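Local coordinates for protein endoglucanase FnCel5A (Fervidobacterium nodosum, PDB 3NCO) that probably hydrolyses the beta-1,4-glucosidic bonds of cellulose as a glycosyl hydrolase of family 5, built on a TIM barrel, at residues A[24-29]-A[40-45]; A[58-63]-A[96-101]. All coordinates share one frame; numbering follows the deposited sequence.

The two contacts follow each other along the chain and belong to successive beta-alpha-beta units of one eight-stranded parallel barrel. Interaction 1 folds the loop after strand 22-25 back on itself just before helix 44-53 begins; that helix leads into strand 57-60, which interaction 2 pairs with strand 97-101. Their centres lie about 10 Å apart, and they touch directly: strands 22-25 and 57-60 are neighbours in the sheet, with probable hydrogen bonds from Met26 N to Arg59 O and from Arg59 N to Ile24 O. Asn25 OD1 also accepts a bond from Arg59 NH1. The loop at the C-terminal end of the first strand is thus anchored to the second strand, which the third flanks in turn.

Interaction 1: residues A[24-29]-A[40-45]; sequences INMGNA and VYIEDE
Met26, modelled as selenomethionine, packs against Val40 and Ile42 where the first strand of the TIM barrel gives way to the loop that leads round to helix 44-53. Its side chain bends at both chi2 (-86°) and chi3 (50°), which carries methyl CE obliquely up to CG1 of Val40, 4.0 Å away, while SE passes 4.3 Å from Ile42 CG1. The same side chain also leans on Tyr46 and Ile50 of the helix and on Phe295. Gly27 adds its carbonyl O, set 3.8 Å from Val40 CG1. At Asn28 the backbone turns through a positive phi (67°), and Val40 packs against the bend: its CB sits 3.3 Å from Asn28 O, and its CG2 lies against Asn28 CB at 3.6 Å. A water ties the two backbones together here, donating one hydrogen bond to Asn28 O and the other to Val40 O. The N-H groups of Asn28 and Ala29 are both taken up by the carboxylate of Glu31, which helps to fix the turn. At the end of the segment Ala29 directs its methyl at the opposing chain. Ile42, itself held through its backbone N by Glu35 and its O by Arg83, receives that methyl against its CG1-CD1 arm: Ala29 CB stands 3.6 Å from Ile42 CG1 and 3.8 Å from Ile42 CD1.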
loop_
_atom_site.group_PDB
_atom_site.type_symbol
_atom_site.label_atom_id
_atom_site.label_comp_id
_atom_site.label_asym_id
_atom_site.label_seq_id
_atom_site.Cartn_x
_atom_site.Cartn_y
_atom_site.Cartn_z
ATOM N N ILE A 24 1.715 7.773 -3.860
ATOM C CA ILE A 24 2.802 6.909 -4.363
ATOM C C ILE A 24 3.427 6.116 -3.216
ATOM O O ILE A 24 3.405 6.546 -2.067
ATOM C CB ILE A 24 3.820 7.771 -5.127
ATOM C CG1 ILE A 24 4.801 6.970 -6.071
ATOM C CG2 ILE A 24 4.545 8.727 -4.139
ATOM C CD1 ILE A 24 5.577 7.871 -6.905
ATOM N N ASN A 25 3.943 4.921 -3.536
ATOM C CA ASN A 25 4.609 4.084 -2.564
ATOM C C ASN A 25 6.081 4.416 -2.546
ATOM O O ASN A 25 6.716 4.476 -3.611
ATOM C CB ASN A 25 4.483 2.624 -2.991
ATOM C CG ASN A 25 3.119 2.034 -2.669
ATOM O OD1 ASN A 25 2.933 1.518 -1.577
ATOM N ND2 ASN A 25 2.156 2.152 -3.563
HETATM N N MSE A 26 6.585 4.550 -1.318
HETATM C CA MSE A 26 8.016 4.818 -1.110
HETATM C C MSE A 26 8.594 3.492 -0.655
HETATM O O MSE A 26 8.827 3.248 0.545
HETATM C CB MSE A 26 8.169 6.042 -0.187
HETATM C CG MSE A 26 8.358 7.387 -1.115
HETATM SE SE MSE A 26 10.544 7.086 -1.260
HETATM C CE MSE A 26 11.135 5.367 -1.771
ATOM N N GLY A 27 8.740 2.638 -1.660
ATOM C CA GLY A 27 9.108 1.224 -1.534
ATOM C C GLY A 27 10.562 0.845 -1.807
ATOM O O GLY A 27 11.359 1.649 -2.349
ATOM N N ASN A 28 10.841 -0.422 -1.479
ATOM C CA ASN A 28 12.175 -1.010 -1.562
ATOM C C ASN A 28 13.148 -0.403 -0.573
ATOM O O ASN A 28 14.359 -0.516 -0.783
ATOM C CB ASN A 28 12.743 -0.865 -2.995
ATOM C CG ASN A 28 12.269 -1.967 -3.937
ATOM O OD1 ASN A 28 11.088 -2.195 -4.093
ATOM N ND2 ASN A 28 13.207 -2.608 -4.611
ATOM N N ALA A 29 12.615 0.243 0.480
ATOM C CA ALA A 29 13.427 0.946 1.450
ATOM C C ALA A 29 13.226 0.352 2.861
ATOM O O ALA A 29 13.984 -0.543 3.263
ATOM C CB ALA A 29 13.136 2.473 1.445
ATOM N N VAL A 40 17.699 1.229 -2.112
ATOM C CA VAL A 40 16.905 2.443 -1.909
ATOM C C VAL A 40 17.022 2.911 -0.479
ATOM O O VAL A 40 16.927 2.118 0.472
ATOM C CB VAL A 40 15.444 2.213 -2.235
ATOM C CG1 VAL A 40 14.678 3.537 -2.150
ATOM C CG2 VAL A 40 15.297 1.634 -3.643
ATOM N N TYR A 41 17.241 4.217 -0.302
ATOM C CA TYR A 41 17.359 4.741 1.054
ATOM C C TYR A 41 16.606 6.050 0.995
ATOM O O TYR A 41 16.890 6.877 0.106
ATOM C CB TYR A 41 18.829 4.983 1.445
ATOM C CG TYR A 41 18.927 5.555 2.843
ATOM C CD1 TYR A 41 18.798 4.716 3.931
ATOM C CD2 TYR A 41 19.107 6.942 3.060
ATOM C CE1 TYR A 41 18.843 5.209 5.248
ATOM C CE2 TYR A 41 19.119 7.459 4.374
ATOM C CZ TYR A 41 18.983 6.574 5.443
ATOM O OH TYR A 41 19.030 7.039 6.749
ATOM N N ILE A 42 15.661 6.252 1.913
ATOM C CA ILE A 42 14.780 7.435 1.831
ATOM C C ILE A 42 15.502 8.734 2.217
ATOM O O ILE A 42 15.934 8.913 3.346
ATOM C CB ILE A 42 13.478 7.242 2.655
ATOM C CG1 ILE A 42 12.761 5.937 2.204
ATOM C CG2 ILE A 42 12.573 8.519 2.516
ATOM C CD1 ILE A 42 11.624 5.507 3.052
ATOM N N GLU A 43 15.619 9.612 1.242
ATOM C CA GLU A 43 16.196 10.935 1.441
ATOM C C GLU A 43 15.088 11.884 1.822
ATOM O O GLU A 43 13.975 11.793 1.310
ATOM C CB GLU A 43 16.935 11.420 0.141
ATOM C CG GLU A 43 18.110 10.466 -0.277
ATOM C CD GLU A 43 18.861 10.841 -1.634
ATOM O OE1 GLU A 43 18.779 12.050 -2.066
ATOM O OE2 GLU A 43 19.591 9.949 -2.264
ATOM N N ASP A 44 15.388 12.833 2.721
ATOM C CA ASP A 44 14.349 13.793 3.122
ATOM C C ASP A 44 13.829 14.539 1.912
ATOM O O ASP A 44 12.635 14.904 1.866
ATOM C CB ASP A 44 14.959 14.825 4.087
ATOM C CG ASP A 44 15.204 14.263 5.485
ATOM O OD1 ASP A 44 14.965 13.049 5.716
ATOM O OD2 ASP A 44 15.656 15.086 6.358
ATOM N N GLU A 45 14.710 14.822 0.948
ATOM C CA GLU A 45 14.314 15.596 -0.267
ATOM C C GLU A 45 13.234 14.863 -1.080
ATOM O O GLU A 45 12.489 15.478 -1.807
ATOM C CB GLU A 45 15.506 15.917 -1.188
ATOM C CG GLU A 45 16.049 14.626 -1.870
ATOM C CD GLU A 45 17.344 14.784 -2.663
ATOM O OE1 GLU A 45 17.286 14.891 -3.931
ATOM O OE2 GLU A 45 18.446 14.799 -2.014
HETATM O O HOH W 1 16.792 -0.638 0.409
#

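Interaction 2: residues A[58-63]-A[96-101]; sequences VRIPIR and LVVIIN
Val58 and Val98 lie side by side at the tight end of a parallel strand pair, the second and third staves of the barrel. Val58 N donates to Val97 O (2.8 Å), Ile99 N to Val58 O, and Ile60 N to Ile99 O (2.8 Å), all nearly straight. On the face turned to helix 78-93, CD1 of Ile60 reaches across to CG1 of Val98 at 3.7 Å. The ladder slackens at its C-terminal end, where Asn101 N makes only a weak bond of 3.5 Å to Ile60 O. The Asn101 side chain takes over: with CG between the backbone N and carbonyl carbon (chi1 78°), OD1 accepts from Ile62 N at 3.0 Å, while ND2 rests 3.2 Å above the Arg59 guanidinium plane, the two flat groups almost perpendicular. An alanine in place of Asn101 would probably leave Ile62 N without this acceptor and take away the ND2 that sits over the rim of one guanidinium face. Since ND2 and Arg59 NH2 are both donors, ND2 packs on the guanidinium without bonding to it; salt bridges to Glu140 and Glu260 bind the guanidinium instead, implying a charged network at the strands' C-terminal ends, where TIM-barrel enzymes place their active sites.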
loop_
_atom_site.group_PDB
_atom_site.type_symbol
_atom_site.label_atom_id
_atom_site.label_comp_id
_atom_site.label_asym_id
_atom_site.label_seq_id
_atom_site.Cartn_x
_atom_site.Cartn_y
_atom_site.Cartn_z
ATOM N N VAL A 58 1.741 9.562 0.541
ATOM C CA VAL A 58 2.793 8.572 0.359
ATOM C C VAL A 58 2.496 7.384 1.242
ATOM O O VAL A 58 2.086 7.531 2.392
ATOM C CB VAL A 58 4.207 9.193 0.750
ATOM C CG1 VAL A 58 4.253 9.778 2.148
ATOM C CG2 VAL A 58 5.351 8.288 0.411
ATOM N N ARG A 59 2.703 6.188 0.679
ATOM C CA ARG A 59 2.514 4.973 1.436
ATOM C C ARG A 59 3.921 4.399 1.705
ATOM O O ARG A 59 4.682 4.250 0.765
ATOM C CB ARG A 59 1.685 3.952 0.607
ATOM C CG ARG A 59 1.636 2.594 1.300
ATOM C CD ARG A 59 0.531 1.729 0.669
ATOM N NE ARG A 59 0.344 0.401 1.261
ATOM C CZ ARG A 59 0.884 -0.730 0.806
ATOM N NH1 ARG A 59 1.740 -0.728 -0.219
ATOM N NH2 ARG A 59 0.537 -1.886 1.419
ATOM N N ILE A 60 4.222 4.106 2.977
ATOM C CA ILE A 60 5.590 3.713 3.409
ATOM C C ILE A 60 5.558 2.249 3.956
ATOM O O ILE A 60 5.191 2.016 5.099
ATOM C CB ILE A 60 6.138 4.675 4.529
ATOM C CG1 ILE A 60 5.994 6.157 4.108
ATOM C CG2 ILE A 60 7.601 4.397 4.840
ATOM C CD1 ILE A 60 6.488 7.155 5.229
ATOM N N PRO A 61 5.997 1.276 3.140
ATOM C CA PRO A 61 6.215 -0.110 3.536
ATOM C C PRO A 61 7.305 -0.169 4.643
ATOM O O PRO A 61 8.350 0.472 4.510
ATOM C CB PRO A 61 6.660 -0.764 2.220
ATOM C CG PRO A 61 5.983 0.144 1.058
ATOM C CD PRO A 61 6.187 1.523 1.680
ATOM N N ILE A 62 7.007 -0.883 5.737
ATOM C CA ILE A 62 7.947 -1.000 6.870
ATOM C C ILE A 62 8.040 -2.428 7.435
ATOM O O ILE A 62 7.036 -2.984 7.845
ATOM C CB ILE A 62 7.536 -0.015 8.025
ATOM C CG1 ILE A 62 7.346 1.408 7.480
ATOM C CG2 ILE A 62 8.505 -0.094 9.211
ATOM C CD1 ILE A 62 6.732 2.412 8.509
ATOM N N ARG A 63 9.250 -3.004 7.478
ATOM C CA ARG A 63 9.414 -4.381 7.959
ATOM C C ARG A 63 9.763 -4.275 9.468
ATOM O O ARG A 63 10.889 -4.509 9.901
ATOM C CB ARG A 63 10.474 -5.138 7.172
ATOM C CG ARG A 63 10.577 -6.614 7.612
ATOM C CD ARG A 63 11.831 -7.234 7.124
ATOM N NE ARG A 63 11.918 -7.179 5.667
ATOM C CZ ARG A 63 12.535 -8.128 4.944
ATOM N NH1 ARG A 63 13.072 -9.202 5.551
ATOM N NH2 ARG A 63 12.595 -8.010 3.624
ATOM N N LEU A 96 2.085 15.988 2.918
ATOM C CA LEU A 96 1.566 14.735 2.336
ATOM C C LEU A 96 0.756 14.017 3.382
ATOM O O LEU A 96 1.119 14.067 4.558
ATOM C CB LEU A 96 2.740 13.836 1.922
ATOM C CG LEU A 96 3.563 14.406 0.755
ATOM C CD1 LEU A 96 4.942 13.667 0.617
ATOM C CD2 LEU A 96 2.809 14.310 -0.574
ATOM N N VAL A 97 -0.319 13.292 2.961
ATOM C CA VAL A 97 -0.961 12.328 3.839
ATOM C C VAL A 97 0.001 11.143 3.844
ATOM O O VAL A 97 0.653 10.865 2.803
ATOM C CB VAL A 97 -2.350 11.966 3.278
ATOM C CG1 VAL A 97 -2.902 10.686 3.897
ATOM C CG2 VAL A 97 -3.300 13.122 3.611
ATOM N N VAL A 98 0.128 10.474 5.000
ATOM C CA VAL A 98 1.146 9.438 5.102
ATOM C C VAL A 98 0.466 8.170 5.602
ATOM O O VAL A 98 -0.301 8.245 6.593
ATOM C CB VAL A 98 2.258 9.848 6.092
ATOM C CG1 VAL A 98 3.301 8.746 6.172
ATOM C CG2 VAL A 98 2.844 11.226 5.664
ATOM N N ILE A 99 0.754 7.038 4.922
ATOM C CA ILE A 99 0.223 5.734 5.329
ATOM C C ILE A 99 1.448 4.924 5.753
ATOM O O ILE A 99 2.375 4.769 4.962
ATOM C CB ILE A 99 -0.499 5.038 4.150
ATOM C CG1 ILE A 99 -1.815 5.740 3.712
ATOM C CG2 ILE A 99 -0.894 3.609 4.551
ATOM C CD1 ILE A 99 -2.234 5.427 2.305
ATOM N N ILE A 100 1.482 4.464 7.019
ATOM C CA ILE A 100 2.584 3.574 7.442
ATOM C C ILE A 100 1.962 2.184 7.709
ATOM O O ILE A 100 0.881 2.109 8.332
ATOM C CB ILE A 100 3.364 4.126 8.699
ATOM C CG1 ILE A 100 2.452 4.175 9.967
ATOM C CG2 ILE A 100 4.167 5.489 8.405
ATOM C CD1 ILE A 100 3.260 4.661 11.235
ATOM N N ASN A 101 2.655 1.123 7.282
ATOM C CA ASN A 101 2.052 -0.227 7.275
ATOM C C ASN A 101 3.049 -1.131 8.064
ATOM O O ASN A 101 4.091 -0.693 8.544
ATOM C CB ASN A 101 1.712 -0.760 5.822
ATOM C CG ASN A 101 2.934 -1.286 5.034
ATOM O OD1 ASN A 101 4.073 -1.312 5.556
ATOM N ND2 ASN A 101 2.712 -1.683 3.748
#